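Local coordinates for protein anti-sigma-E factor ChrR (Rhodobacter sphaeroides, PDB 2Z2S) that holds the extracytoplasmic-function sigma-E factor inactive as a zinc-dependent anti-sigma factor and responds to singlet oxygen through its C-terminal domain, at residues E22-V27 with L146-V151; V151-F156 with D186-A191; L11-A16 with G43-V48. All coordinates share one frame; numbering follows the deposited sequence.

Overall arrangement
All three contacts are buried. Contact 1 lies nearest the middle of the chain and joins its two halves, the helical anti-sigma region and the cupin-like domain, by aliphatic and aromatic packing. Contact 2 stays within the cupin-like domain; it shares Val151 with contact 1, uses the strand 187-193 that neighbours 147-151 in the same sheet, and adds backbone hydrogen bonds and cysteine sulfurs beside an aromatic ring. Contact 3 belongs wholly to the anti-sigma region, beyond the centre from contact 2, where two helices meet through small and aliphatic groups and border another protein chain. Leu11 of helix 9-17 touches Leu148, bringing contacts 1 and 3 together.

Contact 1 (E22-V27 with L146-V151); sequences EAFSLV and LELTLV
The ring of Phe24 carries Leu146 on one face, where CD2 lies 3.6 Å above the plane and offset toward the rim, while Leu148 approaches the same ring obliquely. This is a helix packed on the face of a beta-sheet: helix 22-32 of the zinc-associated anti-sigma domain lies against strand 147-151 of the cupin-like domain, with an angle of 31° between the short segments. Leu146 CD2 stands 4.0 Å from the Phe24 ring centroid, a CH-pi contact, although Leu146 is poorly ordered and its exact pose should be read with care. Farther back along the ring, nearer CG, Phe24 CD1 meets Leu148 CD1 at 3.8 Å, the two side chains crossing at about a right angle. Phe24 CG is anti to its carbonyl carbon (chi1 -66°), and the large ring spans to the strand although its CB does not point there. An alanine here would probably open a gap beside Leu146 and Leu148 and weaken the seam between the two domains.

One turn on, Val27 directs its CB toward the strand, and a short branched residue suits this closer spot. Its CG1 touches Leu148 CB at 3.9 Å, and also reaches Leu150. Strand alternation sends Leu148 and Leu150 toward the helix and turns Glu147, a residue assigned to the second zinc site, away from it. Leu150 also touches His31, a ligand of the bound zinc. The CD2 methyl of Leu150 rests 3.9 Å from Val27 O.

Contact 2 (V151-F156 with D186-A191); sequences VLQGAF and DCICLA
A sulfur-aromatic cluster in the interior of the domain joins Cys187 and Cys189 to Phe156. Cys187 SG comes up at the edge of the ring, near its plane, 3.7 Å from Phe156 CD1, and Cys189 SG approaches obliquely, 3.8 Å from Phe156 CE1. A chi1 of 68° puts Phe156 CG between its backbone N and carbonyl carbon. The ring lies beside both sulfurs, and Phe163 meets it from the next strand. Cysteine suits these two places because its small, polarisable sulfur fits against an aromatic group in a buried setting. Val151 adds its methyl CG2, 4.1 Å from Cys189 SG.

The cupin-like domain has two sheets here. Strand 147-151 belongs to the larger one, the chain turns a corner at Leu152, and strand 155-157 enters the smaller one, bringing Phe156 against the Cys187 and Cys189 side of strand 187-193. Val151 and Cys189 form an antiparallel non-hydrogen-bonded pair, with side chains on the same face as the ring. At the corner, Ile188 O accepts two backbone donors: Leu152 N at 2.7 Å, nearly straight at 165° and close to the C=O axis, and Gln153 N at 3.3 Å, the longer and more bent of the two. A weak bond returns from Ile188 N to Gln153 O.

Gly154 has a positive phi of 66°, a conformation that favours glycine, and a CB on it would point toward Cys187, whose CA is 4.2 Å from Gly154 CA. On the sheet's other side Leu152 and Leu190 meet and both touch Leu129, while Ile188 packs on Trp131. Leu152 CD1 reaches Leu190 CB at 4.3 Å.

Contact 3 (L11-A16 with G43-V48); sequences LLTAYA and GALDAV
Leu45 packs against Leu12, Thr13 and Ala16 where helix 9-17 crosses helix 36-54 in the zinc-associated anti-sigma domain. The axes of the two short segments run at 51° to each other and come within 9.1 Å.

The apolar part centres on Leu45, whose CB points at the other helix. The Leu45 CD2 methyl lies 3.8 Å from Leu12 CB. Leu45 CB lies 3.8 Å from Ala16 CB. Alanine suits the site because the backbones are closest here, Ala16 CA and Asp46 CA being 5.6 Å apart. Leu12 sits near the zinc ligands Cys38 and His31 without touching them.

The polar groups that border Leu45 and Ala16 find their main partners outside the two segments. Thr13 OG1 is anti to its own carbonyl carbon (chi1 -62°), beside its backbone N, and hydrogen-bonds Asp9 O one turn earlier. With that bond made, the hydroxyl oxygen keeps a polar partner while lying against the Leu45 side chain, which crosses Thr13 at about a right angle. Asp46 OD1 forms a salt bridge with a basic side chain of another protein chain, consistent with the role of this region in sigma-factor binding. Asp46 OD1 also lies 3.9 Å from Ala16 CB.

Contact 1 (E22-V27 with L146-V151)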
loop_
_atom_site.group_PDB
_atom_site.type_symbol
_atom_site.label_atom_id
_atom_site.label_comp_id
_atom_site.label_asym_id
_atom_site.label_seq_id
_atom_site.Cartn_x
_atom_site.Cartn_y
_atom_site.Cartn_z
ATOM N N GLU B 22 -9.584 0.485 -7.371
ATOM C CA GLU B 22 -9.569 1.635 -6.471
ATOM C C GLU B 22 -10.419 1.531 -5.213
ATOM O O GLU B 22 -9.985 1.900 -4.119
ATOM C CB GLU B 22 -9.950 2.899 -7.229
ATOM C CG GLU B 22 -9.752 4.136 -6.390
ATOM C CD GLU B 22 -9.949 5.419 -7.167
ATOM O OE1 GLU B 22 -9.895 6.500 -6.545
ATOM O OE2 GLU B 22 -10.154 5.348 -8.395
ATOM N N ALA B 23 -11.636 1.036 -5.363
ATOM C CA ALA B 23 -12.519 0.894 -4.215
ATOM C C ALA B 23 -11.858 0.003 -3.143
ATOM O O ALA B 23 -11.571 0.449 -2.026
ATOM C CB ALA B 23 -13.876 0.299 -4.669
ATOM N N PHE B 24 -11.619 -1.257 -3.490
ATOM C CA PHE B 24 -11.000 -2.179 -2.554
ATOM C C PHE B 24 -9.678 -1.625 -2.011
ATOM O O PHE B 24 -9.404 -1.739 -0.825
ATOM C CB PHE B 24 -10.800 -3.555 -3.214
ATOM C CG PHE B 24 -12.094 -4.253 -3.551
ATOM C CD1 PHE B 24 -13.103 -4.354 -2.606
ATOM C CD2 PHE B 24 -12.303 -4.812 -4.800
ATOM C CE1 PHE B 24 -14.293 -4.992 -2.898
ATOM C CE2 PHE B 24 -13.498 -5.455 -5.095
ATOM C CZ PHE B 24 -14.489 -5.544 -4.138
ATOM N N SER B 25 -8.867 -1.017 -2.872
ATOM C CA SER B 25 -7.608 -0.422 -2.433
ATOM C C SER B 25 -7.885 0.618 -1.365
ATOM O O SER B 25 -7.087 0.829 -0.465
ATOM C CB SER B 25 -6.903 0.264 -3.594
ATOM O OG SER B 25 -6.622 -0.658 -4.629
ATOM N N LEU B 26 -9.019 1.289 -1.470
ATOM C CA LEU B 26 -9.365 2.296 -0.484
ATOM C C LEU B 26 -9.623 1.677 0.901
ATOM O O LEU B 26 -9.172 2.175 1.922
ATOM C CB LEU B 26 -10.594 3.072 -0.961
ATOM C CG LEU B 26 -11.062 4.239 -0.083
ATOM C CD1 LEU B 26 -9.857 5.077 0.337
ATOM C CD2 LEU B 26 -12.094 5.105 -0.859
ATOM N N VAL B 27 -10.349 0.578 0.939
ATOM C CA VAL B 27 -10.635 -0.029 2.217
ATOM C C VAL B 27 -9.407 -0.690 2.801
ATOM O O VAL B 27 -9.094 -0.513 3.980
ATOM C CB VAL B 27 -11.743 -1.068 2.083
ATOM C CG1 VAL B 27 -11.929 -1.798 3.380
ATOM C CG2 VAL B 27 -13.032 -0.380 1.691
ATOM N N LEU B 146 -17.013 -9.851 -3.950
ATOM C CA LEU B 146 -16.475 -9.669 -2.616
ATOM C C LEU B 146 -16.814 -8.322 -1.977
ATOM O O LEU B 146 -16.698 -7.281 -2.608
ATOM C CB LEU B 146 -14.960 -9.871 -2.696
ATOM C CG LEU B 146 -14.050 -9.557 -1.515
ATOM C CD1 LEU B 146 -13.147 -10.746 -1.236
ATOM C CD2 LEU B 146 -13.223 -8.316 -1.832
ATOM N N GLU B 147 -17.240 -8.354 -0.719
ATOM C CA GLU B 147 -17.578 -7.138 0.010
ATOM C C GLU B 147 -16.591 -6.933 1.165
ATOM O O GLU B 147 -16.340 -7.866 1.935
ATOM C CB GLU B 147 -19.002 -7.242 0.551
ATOM N N LEU B 148 -16.028 -5.724 1.269
ATOM C CA LEU B 148 -15.090 -5.361 2.339
ATOM C C LEU B 148 -15.689 -4.266 3.201
ATOM O O LEU B 148 -16.135 -3.242 2.689
ATOM C CB LEU B 148 -13.780 -4.829 1.779
ATOM C CG LEU B 148 -12.861 -5.784 1.027
ATOM C CD1 LEU B 148 -11.556 -5.062 0.744
ATOM C CD2 LEU B 148 -12.610 -7.049 1.858
ATOM N N THR B 149 -15.682 -4.466 4.512
ATOM C CA THR B 149 -16.243 -3.469 5.415
ATOM C C THR B 149 -15.230 -3.121 6.497
ATOM O O THR B 149 -14.586 -4.003 7.065
ATOM C CB THR B 149 -17.541 -4.001 6.084
ATOM O OG1 THR B 149 -18.406 -4.546 5.079
ATOM C CG2 THR B 149 -18.284 -2.881 6.807
ATOM N N LEU B 150 -15.092 -1.833 6.777
ATOM C CA LEU B 150 -14.162 -1.373 7.801
ATOM C C LEU B 150 -14.892 -0.446 8.746
ATOM O O LEU B 150 -15.404 0.581 8.327
ATOM C CB LEU B 150 -12.982 -0.635 7.163
ATOM C CG LEU B 150 -11.999 0.172 8.025
ATOM C CD1 LEU B 150 -11.308 -0.683 9.081
ATOM C CD2 LEU B 150 -10.965 0.772 7.094
ATOM N N VAL B 151 -14.946 -0.823 10.017
ATOM C CA VAL B 151 -15.614 -0.016 11.022
ATOM C C VAL B 151 -14.715 1.155 11.395
ATOM O O VAL B 151 -13.547 0.966 11.738
ATOM C CB VAL B 151 -15.894 -0.845 12.280
ATOM C CG1 VAL B 151 -16.705 -0.035 13.280
ATOM C CG2 VAL B 151 -16.627 -2.106 11.900
#

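Contact 2 (V151-F156 with D186-A191)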
loop_
_atom_site.group_PDB
_atom_site.type_symbol
_atom_site.label_atom_id
_atom_site.label_comp_id
_atom_site.label_asym_id
_atom_site.label_seq_id
_atom_site.Cartn_x
_atom_site.Cartn_y
_atom_site.Cartn_z
ATOM N N VAL B 151 -14.946 -0.823 10.017
ATOM C CA VAL B 151 -15.614 -0.016 11.022
ATOM C C VAL B 151 -14.715 1.155 11.395
ATOM O O VAL B 151 -13.547 0.966 11.738
ATOM C CB VAL B 151 -15.894 -0.845 12.280
ATOM C CG1 VAL B 151 -16.705 -0.035 13.280
ATOM C CG2 VAL B 151 -16.627 -2.106 11.900
ATOM N N LEU B 152 -15.256 2.363 11.335
ATOM C CA LEU B 152 -14.478 3.547 11.669
ATOM C C LEU B 152 -14.880 4.080 13.026
ATOM O O LEU B 152 -14.130 4.826 13.654
ATOM C CB LEU B 152 -14.687 4.627 10.611
ATOM C CG LEU B 152 -14.309 4.199 9.194
ATOM C CD1 LEU B 152 -14.703 5.273 8.207
ATOM C CD2 LEU B 152 -12.817 3.929 9.127
ATOM N N GLN B 153 -16.073 3.701 13.467
ATOM C CA GLN B 153 -16.589 4.125 14.761
ATOM C C GLN B 153 -17.629 3.128 15.248
ATOM O O GLN B 153 -18.343 2.517 14.455
ATOM C CB GLN B 153 -17.218 5.518 14.665
ATOM C CG GLN B 153 -17.630 6.075 16.016
ATOM C CD GLN B 153 -18.374 7.393 15.921
ATOM O OE1 GLN B 153 -19.495 7.446 15.419
ATOM N NE2 GLN B 153 -17.755 8.461 16.407
ATOM N N GLY B 154 -17.717 2.967 16.561
ATOM C CA GLY B 154 -18.677 2.024 17.108
ATOM C C GLY B 154 -18.344 0.585 16.749
ATOM O O GLY B 154 -17.182 0.176 16.752
ATOM N N ALA B 155 -19.367 -0.196 16.434
ATOM C CA ALA B 155 -19.141 -1.587 16.088
ATOM C C ALA B 155 -20.449 -2.256 15.724
ATOM O O ALA B 155 -21.508 -1.653 15.848
ATOM C CB ALA B 155 -18.499 -2.302 17.255
ATOM N N PHE B 156 -20.377 -3.503 15.281
ATOM C CA PHE B 156 -21.580 -4.235 14.908
ATOM C C PHE B 156 -21.383 -5.736 14.960
ATOM O O PHE B 156 -20.294 -6.242 14.678
ATOM C CB PHE B 156 -22.053 -3.831 13.509
ATOM C CG PHE B 156 -21.132 -4.251 12.392
ATOM C CD1 PHE B 156 -20.194 -3.368 11.874
ATOM C CD2 PHE B 156 -21.246 -5.514 11.818
ATOM C CE1 PHE B 156 -19.390 -3.739 10.793
ATOM C CE2 PHE B 156 -20.444 -5.895 10.734
ATOM C CZ PHE B 156 -19.519 -5.009 10.223
ATOM N N ASP B 186 -22.811 5.563 17.303
ATOM C CA ASP B 186 -23.232 5.202 15.964
ATOM C C ASP B 186 -22.057 4.556 15.235
ATOM O O ASP B 186 -20.934 5.079 15.223
ATOM C CB ASP B 186 -23.744 6.430 15.207
ATOM C CG ASP B 186 -25.189 6.767 15.551
ATOM O OD1 ASP B 186 -25.461 7.115 16.723
ATOM O OD2 ASP B 186 -26.050 6.678 14.644
ATOM N N CYS B 187 -22.337 3.396 14.649
ATOM C CA CYS B 187 -21.350 2.620 13.923
ATOM C C CYS B 187 -21.198 3.070 12.482
ATOM O O CYS B 187 -22.029 2.748 11.642
ATOM C CB CYS B 187 -21.747 1.150 13.956
ATOM S SG CYS B 187 -20.928 0.143 12.734
ATOM N N ILE B 188 -20.134 3.810 12.194
ATOM C CA ILE B 188 -19.891 4.278 10.836
ATOM C C ILE B 188 -18.877 3.352 10.181
ATOM O O ILE B 188 -17.838 3.051 10.761
ATOM C CB ILE B 188 -19.327 5.703 10.827
ATOM C CG1 ILE B 188 -20.169 6.595 11.739
ATOM C CG2 ILE B 188 -19.319 6.241 9.411
ATOM C CD1 ILE B 188 -19.553 7.948 12.007
ATOM N N CYS B 189 -19.173 2.905 8.969
ATOM C CA CYS B 189 -18.277 2.005 8.268
ATOM C C CYS B 189 -17.891 2.495 6.891
ATOM O O CYS B 189 -18.474 3.440 6.366
ATOM C CB CYS B 189 -18.936 0.642 8.108
ATOM S SG CYS B 189 -19.399 -0.111 9.648
ATOM N N LEU B 190 -16.889 1.831 6.321
ATOM C CA LEU B 190 -16.426 2.104 4.971
ATOM C C LEU B 190 -16.590 0.772 4.253
ATOM O O LEU B 190 -15.990 -0.231 4.645
ATOM C CB LEU B 190 -14.960 2.518 4.958
ATOM C CG LEU B 190 -14.387 2.773 3.561
ATOM C CD1 LEU B 190 -15.248 3.764 2.795
ATOM C CD2 LEU B 190 -12.973 3.290 3.711
ATOM N N ALA B 191 -17.424 0.749 3.223
ATOM C CA ALA B 191 -17.640 -0.485 2.499
ATOM C C ALA B 191 -17.263 -0.360 1.038
ATOM O O ALA B 191 -17.230 0.733 0.466
ATOM C CB ALA B 191 -19.076 -0.916 2.640
#

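Contact 3 (L11-A16 with G43-V48)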
loop_
_atom_site.group_PDB
_atom_site.type_symbol
_atom_site.label_atom_id
_atom_site.label_comp_id
_atom_site.label_asym_id
_atom_site.label_seq_id
_atom_site.Cartn_x
_atom_site.Cartn_y
_atom_site.Cartn_z
ATOM N N LEU B 11 -5.845 -10.602 -0.234
ATOM C CA LEU B 11 -6.129 -9.216 -0.548
ATOM C C LEU B 11 -4.871 -8.358 -0.364
ATOM O O LEU B 11 -4.683 -7.349 -1.052
ATOM C CB LEU B 11 -7.250 -8.690 0.341
ATOM C CG LEU B 11 -8.675 -8.976 -0.104
ATOM C CD1 LEU B 11 -9.630 -8.183 0.766
ATOM C CD2 LEU B 11 -8.823 -8.585 -1.548
ATOM N N LEU B 12 -4.018 -8.752 0.575
ATOM C CA LEU B 12 -2.777 -8.037 0.825
ATOM C C LEU B 12 -1.809 -8.263 -0.330
ATOM O O LEU B 12 -1.050 -7.369 -0.696
ATOM C CB LEU B 12 -2.164 -8.508 2.132
ATOM C CG LEU B 12 -2.253 -7.503 3.280
ATOM C CD1 LEU B 12 -3.554 -6.721 3.287
ATOM C CD2 LEU B 12 -2.095 -8.271 4.539
ATOM N N THR B 13 -1.828 -9.462 -0.902
ATOM C CA THR B 13 -0.976 -9.752 -2.054
ATOM C C THR B 13 -1.451 -8.941 -3.275
ATOM O O THR B 13 -0.637 -8.438 -4.063
ATOM C CB THR B 13 -0.997 -11.242 -2.414
ATOM O OG1 THR B 13 -0.491 -11.994 -1.310
ATOM C CG2 THR B 13 -0.123 -11.512 -3.630
ATOM N N ALA B 14 -2.766 -8.822 -3.426
ATOM C CA ALA B 14 -3.313 -8.057 -4.536
ATOM C C ALA B 14 -2.966 -6.591 -4.349
ATOM O O ALA B 14 -2.571 -5.925 -5.304
ATOM C CB ALA B 14 -4.820 -8.219 -4.615
ATOM N N TYR B 15 -3.112 -6.080 -3.127
ATOM C CA TYR B 15 -2.784 -4.676 -2.871
ATOM C C TYR B 15 -1.302 -4.414 -3.146
ATOM O O TYR B 15 -0.939 -3.392 -3.718
ATOM C CB TYR B 15 -3.098 -4.288 -1.422
ATOM C CG TYR B 15 -2.690 -2.867 -1.080
ATOM C CD1 TYR B 15 -3.562 -1.792 -1.287
ATOM C CD2 TYR B 15 -1.415 -2.592 -0.592
ATOM C CE1 TYR B 15 -3.163 -0.465 -1.015
ATOM C CE2 TYR B 15 -1.001 -1.280 -0.318
ATOM C CZ TYR B 15 -1.873 -0.217 -0.529
ATOM O OH TYR B 15 -1.441 1.078 -0.257
ATOM N N ALA B 16 -0.449 -5.343 -2.721
ATOM C CA ALA B 16 0.991 -5.214 -2.931
ATOM C C ALA B 16 1.336 -5.345 -4.420
ATOM O O ALA B 16 2.336 -4.802 -4.883
ATOM C CB ALA B 16 1.744 -6.270 -2.112
ATOM N N GLY B 43 4.184 -4.798 4.036
ATOM C CA GLY B 43 5.598 -4.574 3.871
ATOM C C GLY B 43 6.366 -5.810 3.456
ATOM O O GLY B 43 7.202 -5.736 2.556
ATOM N N ALA B 44 6.124 -6.944 4.107
ATOM C CA ALA B 44 6.847 -8.146 3.720
ATOM C C ALA B 44 6.503 -8.468 2.266
ATOM O O ALA B 44 7.368 -8.814 1.455
ATOM C CB ALA B 44 6.461 -9.290 4.606
ATOM N N LEU B 45 5.221 -8.338 1.938
ATOM C CA LEU B 45 4.772 -8.588 0.576
ATOM C C LEU B 45 5.419 -7.613 -0.410
ATOM O O LEU B 45 5.777 -8.016 -1.518
ATOM C CB LEU B 45 3.248 -8.508 0.495
ATOM C CG LEU B 45 2.476 -9.821 0.304
ATOM C CD1 LEU B 45 3.361 -11.043 0.538
ATOM C CD2 LEU B 45 1.288 -9.814 1.244
ATOM N N ASP B 46 5.579 -6.349 -0.014
ATOM C CA ASP B 46 6.223 -5.372 -0.899
ATOM C C ASP B 46 7.668 -5.832 -1.118
ATOM O O ASP B 46 8.234 -5.640 -2.190
ATOM C CB ASP B 46 6.249 -3.951 -0.285
ATOM C CG ASP B 46 4.856 -3.381 0.000
ATOM O OD1 ASP B 46 3.994 -3.326 -0.919
ATOM O OD2 ASP B 46 4.629 -2.971 1.163
ATOM N N ALA B 47 8.255 -6.450 -0.093
ATOM C CA ALA B 47 9.634 -6.912 -0.173
ATOM C C ALA B 47 9.806 -7.937 -1.271
ATOM O O ALA B 47 10.869 -8.022 -1.890
ATOM C CB ALA B 47 10.070 -7.499 1.147
ATOM N N VAL B 48 8.770 -8.734 -1.503
ATOM C CA VAL B 48 8.841 -9.725 -2.568
ATOM C C VAL B 48 8.946 -8.967 -3.894
ATOM O O VAL B 48 9.750 -9.314 -4.763
ATOM C CB VAL B 48 7.592 -10.630 -2.586
ATOM C CG1 VAL B 48 7.668 -11.590 -3.747
ATOM C CG2 VAL B 48 7.503 -11.408 -1.286
#